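Uncharacterized protein (Bacteroides ovatus CL02T12C04, PDB 6PTM) probably hydrolyses carrageenan chains as an exo-acting glycoside hydrolase of family GH42. Local coordinates at residues A74-E79 with E186-L191; F171-T176 with E539-M544; T176-I181 with W507-R512. One frame throughout, in Å; residues are numbered along the deposited sequence.

Contact 1: A74-E79 with E186-L191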
loop_
_atom_site.group_PDB
_atom_site.type_symbol
_atom_site.label_atom_id
_atom_site.label_comp_id
_atom_site.label_asym_id
_atom_site.label_seq_id
_atom_site.Cartn_x
_atom_site.Cartn_y
_atom_site.Cartn_z
ATOM N N ALA A 74 -12.818 -18.743 -12.374
ATOM C CA ALA A 74 -12.009 -19.961 -12.126
ATOM C C ALA A 74 -11.835 -20.764 -13.432
ATOM O O ALA A 74 -10.709 -21.251 -13.699
ATOM C CB ALA A 74 -12.660 -20.806 -11.043
ATOM N N LEU A 75 -12.927 -20.974 -14.169
ATOM C CA LEU A 75 -12.908 -21.725 -15.457
ATOM C C LEU A 75 -11.929 -21.026 -16.406
ATOM O O LEU A 75 -11.108 -21.707 -17.025
ATOM C CB LEU A 75 -14.309 -21.756 -16.073
ATOM C CG LEU A 75 -14.408 -22.540 -17.380
ATOM C CD1 LEU A 75 -14.149 -24.014 -17.128
ATOM C CD2 LEU A 75 -15.761 -22.387 -18.029
ATOM N N ARG A 76 -12.033 -19.711 -16.560
ATOM C CA ARG A 76 -11.142 -18.958 -17.472
ATOM C C ARG A 76 -9.694 -19.094 -16.999
ATOM O O ARG A 76 -8.788 -19.274 -17.845
ATOM C CB ARG A 76 -11.555 -17.493 -17.596
ATOM C CG ARG A 76 -10.645 -16.691 -18.514
ATOM C CD ARG A 76 -10.528 -17.271 -19.915
ATOM N NE ARG A 76 -11.836 -17.376 -20.557
ATOM C CZ ARG A 76 -12.524 -16.350 -21.058
ATOM N NH1 ARG A 76 -12.067 -15.107 -21.010
ATOM N NH2 ARG A 76 -13.699 -16.577 -21.615
ATOM N N THR A 77 -9.463 -18.995 -15.697
ATOM C CA THR A 77 -8.103 -19.167 -15.167
ATOM C C THR A 77 -7.570 -20.535 -15.601
ATOM O O THR A 77 -6.384 -20.662 -15.986
ATOM C CB THR A 77 -8.058 -19.026 -13.649
ATOM O OG1 THR A 77 -8.612 -17.769 -13.249
ATOM C CG2 THR A 77 -6.633 -19.145 -13.170
ATOM N N ALA A 78 -8.402 -21.552 -15.470
ATOM C CA ALA A 78 -8.028 -22.943 -15.757
ATOM C C ALA A 78 -7.705 -23.044 -17.248
ATOM O O ALA A 78 -6.604 -23.550 -17.585
ATOM C CB ALA A 78 -9.141 -23.859 -15.322
ATOM N N GLU A 79 -8.574 -22.500 -18.109
ATOM C CA GLU A 79 -8.377 -22.536 -19.590
ATOM C C GLU A 79 -7.041 -21.892 -19.926
ATOM O O GLU A 79 -6.321 -22.449 -20.721
ATOM C CB GLU A 79 -9.498 -21.813 -20.324
ATOM C CG GLU A 79 -10.801 -22.547 -20.211
ATOM C CD GLU A 79 -11.967 -21.706 -20.670
ATOM O OE1 GLU A 79 -11.812 -20.500 -20.786
ATOM O OE2 GLU A 79 -13.025 -22.268 -20.831
ATOM N N GLU A 186 -11.805 -10.138 -19.788
ATOM C CA GLU A 186 -13.192 -10.541 -19.435
ATOM C C GLU A 186 -13.303 -10.751 -17.923
ATOM O O GLU A 186 -14.244 -10.203 -17.331
ATOM C CB GLU A 186 -13.622 -11.795 -20.174
ATOM C CG GLU A 186 -14.104 -11.452 -21.552
ATOM C CD GLU A 186 -14.506 -12.631 -22.416
ATOM O OE1 GLU A 186 -14.270 -13.786 -22.006
ATOM O OE2 GLU A 186 -15.077 -12.365 -23.489
ATOM N N TYR A 187 -12.356 -11.456 -17.308
ATOM C CA TYR A 187 -12.464 -11.783 -15.860
ATOM C C TYR A 187 -11.299 -11.246 -15.024
ATOM O O TYR A 187 -11.481 -11.188 -13.795
ATOM C CB TYR A 187 -12.619 -13.291 -15.694
ATOM C CG TYR A 187 -13.833 -13.819 -16.413
ATOM C CD1 TYR A 187 -15.089 -13.719 -15.844
ATOM C CD2 TYR A 187 -13.741 -14.392 -17.670
ATOM C CE1 TYR A 187 -16.221 -14.178 -16.495
ATOM C CE2 TYR A 187 -14.855 -14.898 -18.312
ATOM C CZ TYR A 187 -16.102 -14.783 -17.729
ATOM O OH TYR A 187 -17.235 -15.248 -18.339
ATOM N N HIS A 188 -10.127 -11.073 -15.637
ATOM C CA HIS A 188 -8.869 -10.818 -14.882
ATOM C C HIS A 188 -8.467 -9.344 -14.815
ATOM O O HIS A 188 -7.279 -9.074 -14.657
ATOM C CB HIS A 188 -7.757 -11.757 -15.375
ATOM C CG HIS A 188 -8.022 -13.200 -15.102
ATOM N ND1 HIS A 188 -8.757 -13.987 -15.946
ATOM C CD2 HIS A 188 -7.650 -13.997 -14.083
ATOM C CE1 HIS A 188 -8.824 -15.198 -15.457
ATOM N NE2 HIS A 188 -8.160 -15.230 -14.323
ATOM N N GLY A 189 -9.435 -8.452 -14.963
ATOM C CA GLY A 189 -9.246 -7.005 -14.816
ATOM C C GLY A 189 -9.200 -6.363 -16.175
ATOM O O GLY A 189 -8.769 -7.046 -17.139
ATOM N N ASN A 190 -9.627 -5.108 -16.258
ATOM C CA ASN A 190 -9.624 -4.325 -17.527
ATOM C C ASN A 190 -8.996 -2.940 -17.283
ATOM O O ASN A 190 -9.557 -1.903 -17.689
ATOM C CB ASN A 190 -11.027 -4.315 -18.139
ATOM C CG ASN A 190 -11.023 -3.782 -19.554
ATOM O OD1 ASN A 190 -9.987 -3.788 -20.195
ATOM N ND2 ASN A 190 -12.185 -3.415 -20.053
ATOM N N LEU A 191 -7.820 -2.917 -16.679
ATOM C CA LEU A 191 -7.101 -1.659 -16.386
ATOM C C LEU A 191 -6.434 -1.153 -17.662
ATOM O O LEU A 191 -5.613 -1.879 -18.242
ATOM C CB LEU A 191 -6.055 -1.925 -15.311
ATOM C CG LEU A 191 -5.319 -0.684 -14.823
ATOM C CD1 LEU A 191 -6.270 0.257 -14.071
ATOM C CD2 LEU A 191 -4.167 -1.118 -13.928
#
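R76 and Y187 mark the closest backbone approach between the helical segment A74-E79 and the loop E186-L191, CA of R76 lying 7.5 Å from CA of Y187, and T77 faces H188 one residue further on. R76 has the largest share of the contact. Its CG stands anti to the backbone N (chi1 179°), and bends at chi2 and chi3 then curl the chain round so that the guanidinium meets E186 and E79 at its edge. NH1 of R76 donates to OE1 of E186 at 2.8 Å and NH2 of R76 to the same OE1 at 2.9 Å, an end-on grip in which both nitrogens converge on one carboxylate oxygen. Along the helix, NE of R76 donates to OE1 of E79 at 3.1 Å. Two acidic groups thus share one arginine in a salt-bridge network that fixes the rotation of its guanidinium. E79 has a second basic partner in R55, and NH1 of R76 also bonds to the carbonyl O of E183. The loop follows helix 182-185 and leads to strand 192-197, so the contact ties the linker between the first two parallel strands of the (beta/alpha)8 barrel to the N-terminal helical region. Y187 stands its ring almost upright on the guanidinium, planes 78° apart, with the CE2 edge of Y187 over its face, offset toward the rim, CE2 3.9 Å from CZ of R76; the hydroxyl of Y187 bonds to E72. Beside this, NE2 of H188 donates to OG1 of T77 at 2.8 Å, the hydroxyl lying in the plane of the imidazole. OG1 of T77 is also bonded to the carbonyl O of T73. The aliphatic part of R76 runs past the rim of the same imidazole, CG of R76 lying 3.9 Å from CE1 of H188.

Contact 2: F171-T176 with E539-M544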
loop_
_atom_site.group_PDB
_atom_site.type_symbol
_atom_site.label_atom_id
_atom_site.label_comp_id
_atom_site.label_asym_id
_atom_site.label_seq_id
_atom_site.Cartn_x
_atom_site.Cartn_y
_atom_site.Cartn_z
ATOM N N PHE A 171 -14.157 -2.752 -5.791
ATOM C CA PHE A 171 -12.706 -2.921 -5.593
ATOM C C PHE A 171 -12.126 -3.597 -6.834
ATOM O O PHE A 171 -12.678 -4.611 -7.280
ATOM C CB PHE A 171 -12.469 -3.678 -4.282
ATOM C CG PHE A 171 -13.168 -3.020 -3.112
ATOM C CD1 PHE A 171 -12.712 -1.801 -2.611
ATOM C CD2 PHE A 171 -14.308 -3.577 -2.553
ATOM C CE1 PHE A 171 -13.379 -1.163 -1.575
ATOM C CE2 PHE A 171 -14.988 -2.919 -1.544
ATOM C CZ PHE A 171 -14.520 -1.723 -1.053
ATOM N N LEU A 172 -11.000 -3.087 -7.331
ATOM C CA LEU A 172 -10.439 -3.497 -8.637
ATOM C C LEU A 172 -9.111 -4.252 -8.467
ATOM O O LEU A 172 -8.238 -3.821 -7.666
ATOM C CB LEU A 172 -10.269 -2.280 -9.540
ATOM C CG LEU A 172 -11.541 -1.492 -9.877
ATOM C CD1 LEU A 172 -11.214 -0.446 -10.955
ATOM C CD2 LEU A 172 -12.730 -2.379 -10.302
ATOM N N ALA A 173 -8.947 -5.317 -9.242
ATOM C CA ALA A 173 -7.663 -6.043 -9.367
ATOM C C ALA A 173 -7.349 -6.260 -10.841
ATOM O O ALA A 173 -8.247 -6.725 -11.582
ATOM C CB ALA A 173 -7.729 -7.349 -8.642
ATOM N N ASP A 174 -6.132 -5.920 -11.243
ATOM C CA ASP A 174 -5.517 -6.327 -12.531
ATOM C C ASP A 174 -4.041 -6.707 -12.274
ATOM O O ASP A 174 -3.638 -6.849 -11.125
ATOM C CB ASP A 174 -5.697 -5.239 -13.594
ATOM C CG ASP A 174 -5.707 -5.778 -15.021
ATOM O OD1 ASP A 174 -6.433 -5.230 -15.860
ATOM O OD2 ASP A 174 -4.936 -6.705 -15.299
ATOM N N TRP A 175 -3.260 -6.886 -13.318
ATOM C CA TRP A 175 -1.908 -7.476 -13.227
ATOM C C TRP A 175 -0.938 -6.673 -14.089
ATOM O O TRP A 175 -1.286 -6.382 -15.216
ATOM C CB TRP A 175 -1.969 -8.929 -13.679
ATOM C CG TRP A 175 -2.913 -9.782 -12.895
ATOM C CD1 TRP A 175 -4.244 -9.950 -13.141
ATOM C CD2 TRP A 175 -2.612 -10.569 -11.731
ATOM N NE1 TRP A 175 -4.800 -10.743 -12.175
ATOM C CE2 TRP A 175 -3.825 -11.175 -11.319
ATOM C CE3 TRP A 175 -1.455 -10.820 -10.982
ATOM C CZ2 TRP A 175 -3.909 -12.011 -10.206
ATOM C CZ3 TRP A 175 -1.532 -11.686 -9.903
ATOM C CH2 TRP A 175 -2.751 -12.234 -9.495
ATOM N N THR A 176 0.236 -6.360 -13.562
ATOM C CA THR A 176 1.338 -5.688 -14.281
ATOM C C THR A 176 1.677 -6.458 -15.584
ATOM O O THR A 176 1.812 -7.697 -15.540
ATOM C CB THR A 176 2.532 -5.522 -13.329
ATOM O OG1 THR A 176 2.032 -4.960 -12.105
ATOM C CG2 THR A 176 3.606 -4.642 -13.947
ATOM N N GLU A 539 -7.665 -16.578 -6.989
ATOM C CA GLU A 539 -8.184 -16.203 -5.659
ATOM C C GLU A 539 -8.195 -14.680 -5.505
ATOM O O GLU A 539 -9.078 -14.168 -4.770
ATOM C CB GLU A 539 -7.369 -16.821 -4.545
ATOM C CG GLU A 539 -8.092 -16.773 -3.233
ATOM C CD GLU A 539 -9.313 -17.662 -3.166
ATOM O OE1 GLU A 539 -9.459 -18.544 -4.044
ATOM O OE2 GLU A 539 -10.103 -17.494 -2.208
ATOM N N VAL A 540 -7.285 -13.952 -6.153
ATOM C CA VAL A 540 -7.340 -12.464 -6.099
ATOM C C VAL A 540 -8.708 -12.010 -6.619
ATOM O O VAL A 540 -9.367 -11.225 -5.934
ATOM C CB VAL A 540 -6.205 -11.766 -6.871
ATOM C CG1 VAL A 540 -6.407 -10.266 -6.818
ATOM C CG2 VAL A 540 -4.833 -12.126 -6.311
ATOM N N HIS A 541 -9.133 -12.509 -7.781
ATOM C CA HIS A 541 -10.420 -12.093 -8.400
ATOM C C HIS A 541 -11.616 -12.596 -7.590
ATOM O O HIS A 541 -12.606 -11.850 -7.484
ATOM C CB HIS A 541 -10.446 -12.522 -9.866
ATOM C CG HIS A 541 -9.356 -11.862 -10.610
ATOM N ND1 HIS A 541 -9.385 -10.509 -10.840
ATOM C CD2 HIS A 541 -8.196 -12.324 -11.103
ATOM C CE1 HIS A 541 -8.278 -10.166 -11.477
ATOM N NE2 HIS A 541 -7.518 -11.260 -11.633
ATOM N N ALA A 542 -11.535 -13.801 -7.029
ATOM C CA ALA A 542 -12.569 -14.337 -6.125
ATOM C C ALA A 542 -12.679 -13.444 -4.886
ATOM O O ALA A 542 -13.793 -13.193 -4.422
ATOM C CB ALA A 542 -12.267 -15.772 -5.757
ATOM N N THR A 543 -11.567 -12.986 -4.339
ATOM C CA THR A 543 -11.605 -12.039 -3.197
ATOM C C THR A 543 -12.322 -10.733 -3.608
ATOM O O THR A 543 -13.217 -10.279 -2.889
ATOM C CB THR A 543 -10.203 -11.864 -2.625
ATOM O OG1 THR A 543 -9.672 -13.167 -2.319
ATOM C CG2 THR A 543 -10.230 -11.020 -1.382
ATOM N N MET A 544 -11.992 -10.146 -4.748
ATOM C CA MET A 544 -12.681 -8.917 -5.226
ATOM C C MET A 544 -14.192 -9.188 -5.310
ATOM O O MET A 544 -15.014 -8.321 -4.892
ATOM C CB MET A 544 -12.121 -8.463 -6.578
ATOM C CG MET A 544 -10.656 -8.061 -6.541
ATOM S SD MET A 544 -10.330 -6.682 -5.400
ATOM C CE MET A 544 -9.071 -7.386 -4.341
#
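W175 reaches from strand 172-175 to H541 and V540 of helix 539-544, which runs nearly antiparallel to the strand at 164°, the axes approaching to 8.5 Å. CB of W175 rests on CB of W509; from there the indole, with CG anti to the carbonyl carbon (chi1 -58°), swings toward the helix. CD1 of W175 passes 3.8 Å from NE2 of H541, and the next atom, NE1 of W175, donates to that NE2 at 2.8 Å along a nearly straight bond (168°). The two rings meet rim to rim. Beyond the nitrogen, CE2 of W175 lies 3.7 Å from NE2 of H541, CZ2 skirts both helix residues, and CH2 of W175 ends 3.8 Å from CG2 of V540. Earlier in the strand, CB of A173 touches CG1 of V540 and CG of M544 together, 3.7 Å from each, while SD of M544 lies 3.9 Å from CB of F171. Helix 534-549, which follows the eighth barrel strand, here packs on the first strand of the (beta/alpha)8 barrel, in a buried contact. As acceptor, NE2 of H541 carries no hydrogen, so the imidazole is probably neutral, with its hydrogen on ND1.

Contact 3: T176-I181 with W507-R512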
loop_
_atom_site.group_PDB
_atom_site.type_symbol
_atom_site.label_atom_id
_atom_site.label_comp_id
_atom_site.label_asym_id
_atom_site.label_seq_id
_atom_site.Cartn_x
_atom_site.Cartn_y
_atom_site.Cartn_z
ATOM N N THR A 176 0.236 -6.360 -13.562
ATOM C CA THR A 176 1.338 -5.688 -14.281
ATOM C C THR A 176 1.677 -6.458 -15.584
ATOM O O THR A 176 1.812 -7.697 -15.540
ATOM C CB THR A 176 2.532 -5.522 -13.329
ATOM O OG1 THR A 176 2.032 -4.960 -12.105
ATOM C CG2 THR A 176 3.606 -4.642 -13.947
ATOM N N TRP A 177 1.711 -5.740 -16.713
ATOM C CA TRP A 177 2.183 -6.203 -18.054
ATOM C C TRP A 177 1.265 -7.262 -18.654
ATOM O O TRP A 177 1.692 -7.854 -19.648
ATOM C CB TRP A 177 3.611 -6.772 -17.995
ATOM C CG TRP A 177 4.667 -5.781 -17.627
ATOM C CD1 TRP A 177 4.597 -4.418 -17.715
ATOM C CD2 TRP A 177 5.968 -6.094 -17.098
ATOM N NE1 TRP A 177 5.774 -3.864 -17.273
ATOM C CE2 TRP A 177 6.634 -4.866 -16.894
ATOM C CE3 TRP A 177 6.641 -7.285 -16.804
ATOM C CZ2 TRP A 177 7.929 -4.801 -16.379
ATOM C CZ3 TRP A 177 7.921 -7.218 -16.291
ATOM C CH2 TRP A 177 8.550 -5.992 -16.073
ATOM N N LYS A 178 0.094 -7.538 -18.070
ATOM C CA LYS A 178 -0.872 -8.525 -18.623
ATOM C C LYS A 178 -1.238 -8.116 -20.045
ATOM O O LYS A 178 -1.652 -6.981 -20.299
ATOM C CB LYS A 178 -2.168 -8.601 -17.814
ATOM C CG LYS A 178 -3.137 -9.704 -18.240
ATOM C CD LYS A 178 -4.452 -9.594 -17.524
ATOM C CE LYS A 178 -5.238 -8.379 -17.997
ATOM N NZ LYS A 178 -6.444 -8.169 -17.168
ATOM N N PRO A 179 -1.135 -9.033 -21.029
ATOM C CA PRO A 179 -1.561 -8.695 -22.392
ATOM C C PRO A 179 -3.034 -8.270 -22.389
ATOM O O PRO A 179 -3.844 -8.921 -21.739
ATOM C CB PRO A 179 -1.326 -9.991 -23.178
ATOM C CG PRO A 179 -0.218 -10.671 -22.384
ATOM C CD PRO A 179 -0.552 -10.381 -20.930
ATOM N N ARG A 180 -3.340 -7.179 -23.088
ATOM C CA ARG A 180 -4.681 -6.546 -23.106
ATOM C C ARG A 180 -5.483 -7.215 -24.222
ATOM O O ARG A 180 -5.701 -6.594 -25.249
ATOM C CB ARG A 180 -4.507 -5.035 -23.271
ATOM C CG ARG A 180 -3.659 -4.402 -22.169
ATOM C CD ARG A 180 -4.509 -3.893 -21.025
ATOM N NE ARG A 180 -5.528 -2.977 -21.538
ATOM C CZ ARG A 180 -6.796 -2.910 -21.135
ATOM N NH1 ARG A 180 -7.255 -3.699 -20.171
ATOM N NH2 ARG A 180 -7.604 -2.042 -21.718
ATOM N N ILE A 181 -5.822 -8.482 -24.043
ATOM C CA ILE A 181 -6.595 -9.257 -25.048
ATOM C C ILE A 181 -7.922 -9.682 -24.415
ATOM O O ILE A 181 -7.999 -9.851 -23.167
ATOM C CB ILE A 181 -5.770 -10.438 -25.580
ATOM C CG1 ILE A 181 -5.409 -11.428 -24.475
ATOM C CG2 ILE A 181 -4.525 -9.938 -26.319
ATOM C CD1 ILE A 181 -5.050 -12.779 -24.992
ATOM N N TRP A 507 1.783 -7.266 -9.088
ATOM C CA TRP A 507 3.035 -7.823 -9.688
ATOM C C TRP A 507 2.954 -9.355 -9.699
ATOM O O TRP A 507 2.863 -9.963 -8.637
ATOM C CB TRP A 507 4.256 -7.349 -8.892
ATOM C CG TRP A 507 5.573 -7.886 -9.374
ATOM C CD1 TRP A 507 6.218 -8.999 -8.912
ATOM C CD2 TRP A 507 6.422 -7.334 -10.408
ATOM N NE1 TRP A 507 7.402 -9.169 -9.575
ATOM C CE2 TRP A 507 7.554 -8.174 -10.501
ATOM C CE3 TRP A 507 6.342 -6.229 -11.272
ATOM C CZ2 TRP A 507 8.613 -7.908 -11.374
ATOM C CZ3 TRP A 507 7.393 -5.965 -12.134
ATOM C CH2 TRP A 507 8.502 -6.804 -12.191
ATOM N N TYR A 508 2.966 -10.015 -10.870
ATOM C CA TYR A 508 2.910 -9.454 -12.223
ATOM C C TYR A 508 2.535 -10.558 -13.228
ATOM O O TYR A 508 2.711 -11.737 -12.951
ATOM C CB TYR A 508 4.217 -8.804 -12.706
ATOM C CG TYR A 508 5.441 -9.685 -12.880
ATOM C CD1 TYR A 508 6.434 -9.333 -13.788
ATOM C CD2 TYR A 508 5.660 -10.811 -12.092
ATOM C CE1 TYR A 508 7.596 -10.084 -13.929
ATOM C CE2 TYR A 508 6.806 -11.576 -12.231
ATOM C CZ TYR A 508 7.788 -11.207 -13.139
ATOM O OH TYR A 508 8.928 -11.963 -13.243
ATOM N N TRP A 509 1.982 -10.165 -14.368
ATOM C CA TRP A 509 1.541 -11.117 -15.416
ATOM C C TRP A 509 2.529 -11.030 -16.573
ATOM O O TRP A 509 2.243 -10.358 -17.584
ATOM C CB TRP A 509 0.109 -10.838 -15.838
ATOM C CG TRP A 509 -0.541 -11.908 -16.668
ATOM C CD1 TRP A 509 -0.134 -12.426 -17.867
ATOM C CD2 TRP A 509 -1.808 -12.525 -16.373
ATOM N NE1 TRP A 509 -1.057 -13.332 -18.332
ATOM C CE2 TRP A 509 -2.099 -13.405 -17.445
ATOM C CE3 TRP A 509 -2.718 -12.406 -15.308
ATOM C CZ2 TRP A 509 -3.265 -14.165 -17.472
ATOM C CZ3 TRP A 509 -3.868 -13.164 -15.338
ATOM C CH2 TRP A 509 -4.134 -14.024 -16.408
ATOM N N CYS A 510 3.680 -11.652 -16.365
ATOM C CA CYS A 510 4.815 -11.623 -17.315
ATOM C C CYS A 510 4.601 -12.669 -18.420
ATOM O O CYS A 510 5.296 -12.557 -19.430
ATOM C CB CYS A 510 6.131 -11.858 -16.586
ATOM S SG CYS A 510 7.550 -11.318 -17.567
ATOM N N ARG A 511 3.688 -13.634 -18.236
ATOM C CA ARG A 511 3.274 -14.611 -19.283
ATOM C C ARG A 511 2.764 -13.888 -20.532
ATOM O O ARG A 511 1.921 -12.979 -20.413
ATOM C CB ARG A 511 2.148 -15.507 -18.764
ATOM C CG ARG A 511 2.596 -16.541 -17.744
ATOM C CD ARG A 511 3.030 -17.855 -18.409
ATOM N NE ARG A 511 3.075 -18.917 -17.409
ATOM C CZ ARG A 511 3.485 -20.165 -17.623
ATOM N NH1 ARG A 511 3.910 -20.535 -18.817
ATOM N NH2 ARG A 511 3.396 -21.052 -16.647
ATOM N N ARG A 512 3.228 -14.309 -21.704
ATOM C CA ARG A 512 2.671 -13.850 -22.999
ATOM C C ARG A 512 1.497 -14.776 -23.321
ATOM O O ARG A 512 1.341 -15.827 -22.615
ATOM C CB ARG A 512 3.742 -13.826 -24.108
ATOM C CG ARG A 512 4.971 -12.970 -23.821
ATOM C CD ARG A 512 4.692 -11.487 -23.536
ATOM N NE ARG A 512 4.205 -11.200 -22.178
ATOM C CZ ARG A 512 3.680 -10.040 -21.738
ATOM N NH1 ARG A 512 3.593 -8.987 -22.543
ATOM N NH2 ARG A 512 3.234 -9.957 -20.484
#
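W509 and R512 each donate a hydrogen bond to the loop T176-I181. The backbone N of W509 meets O of T176 at 2.7 Å, in the carbonyl plane, and NH2 of R512 meets O of W177 at 2.7 Å, almost straight (162°) but from above the carbonyl plane. Turns about CB-CG and CG-CD bring the R512 guanidinium back over its own loop, where NE of R512 also donates to O of C510 at 3.3 Å. The ring of P179 covers one face of this guanidinium. Next to it, the chain of K178 lies across the indole of W509: CG of K178 sits 3.6 Å from CD2 of W509, over the face in a CH-pi contact. Their polar ends go elsewhere, NZ of K178 to D174 and to the carbonyls of Y184, H188 and G189, NE1 of W509 to Y84. Outermost is an aromatic cluster. The edge of W507 points at the face of W177 in a T-shaped pair, CH2 of W507 lying 4.0 Å from CH2 of W177, while CZ3 of W177 touches the rim of Y508, 3.6 Å from CD1. A cis peptide before Y508 accompanies the face-to-face placing of W507 and Y508; a non-proline cis peptide after a tryptophan at the end of the eighth strand recurs in clan GH-A glycosidases, which include GH42. Both loops leave the C-terminal ends of parallel strands, the end that carries the active site in such barrels. With the carbonyl oxygens of W177 and W509 only 3.3 Å apart, the guanidinium of R512 probably offsets the repulsion between them.

How the contacts relate
The three contacts lie close together on one side of the chain's centre, 10 to 13 Å between centres, around strand 168-175, the first of the barrel. Along the chain their segments come as 74-79, 171-176, 176-181, 186-191, 507-512 and 539-544, so contact 1 interlocks with the other two, and contact 3 falls wholly within the span of contact 2, sharing T176 with it. D174 joins contacts 1 and 2 through the backbone N of L191; R180 joins contacts 1 and 3 through N190. Strands 168-175 and 503-506 pair to close the barrel; contacts 2 and 3 lie along that seam, and contact 1 joins the neighbouring loop to helix 69-90.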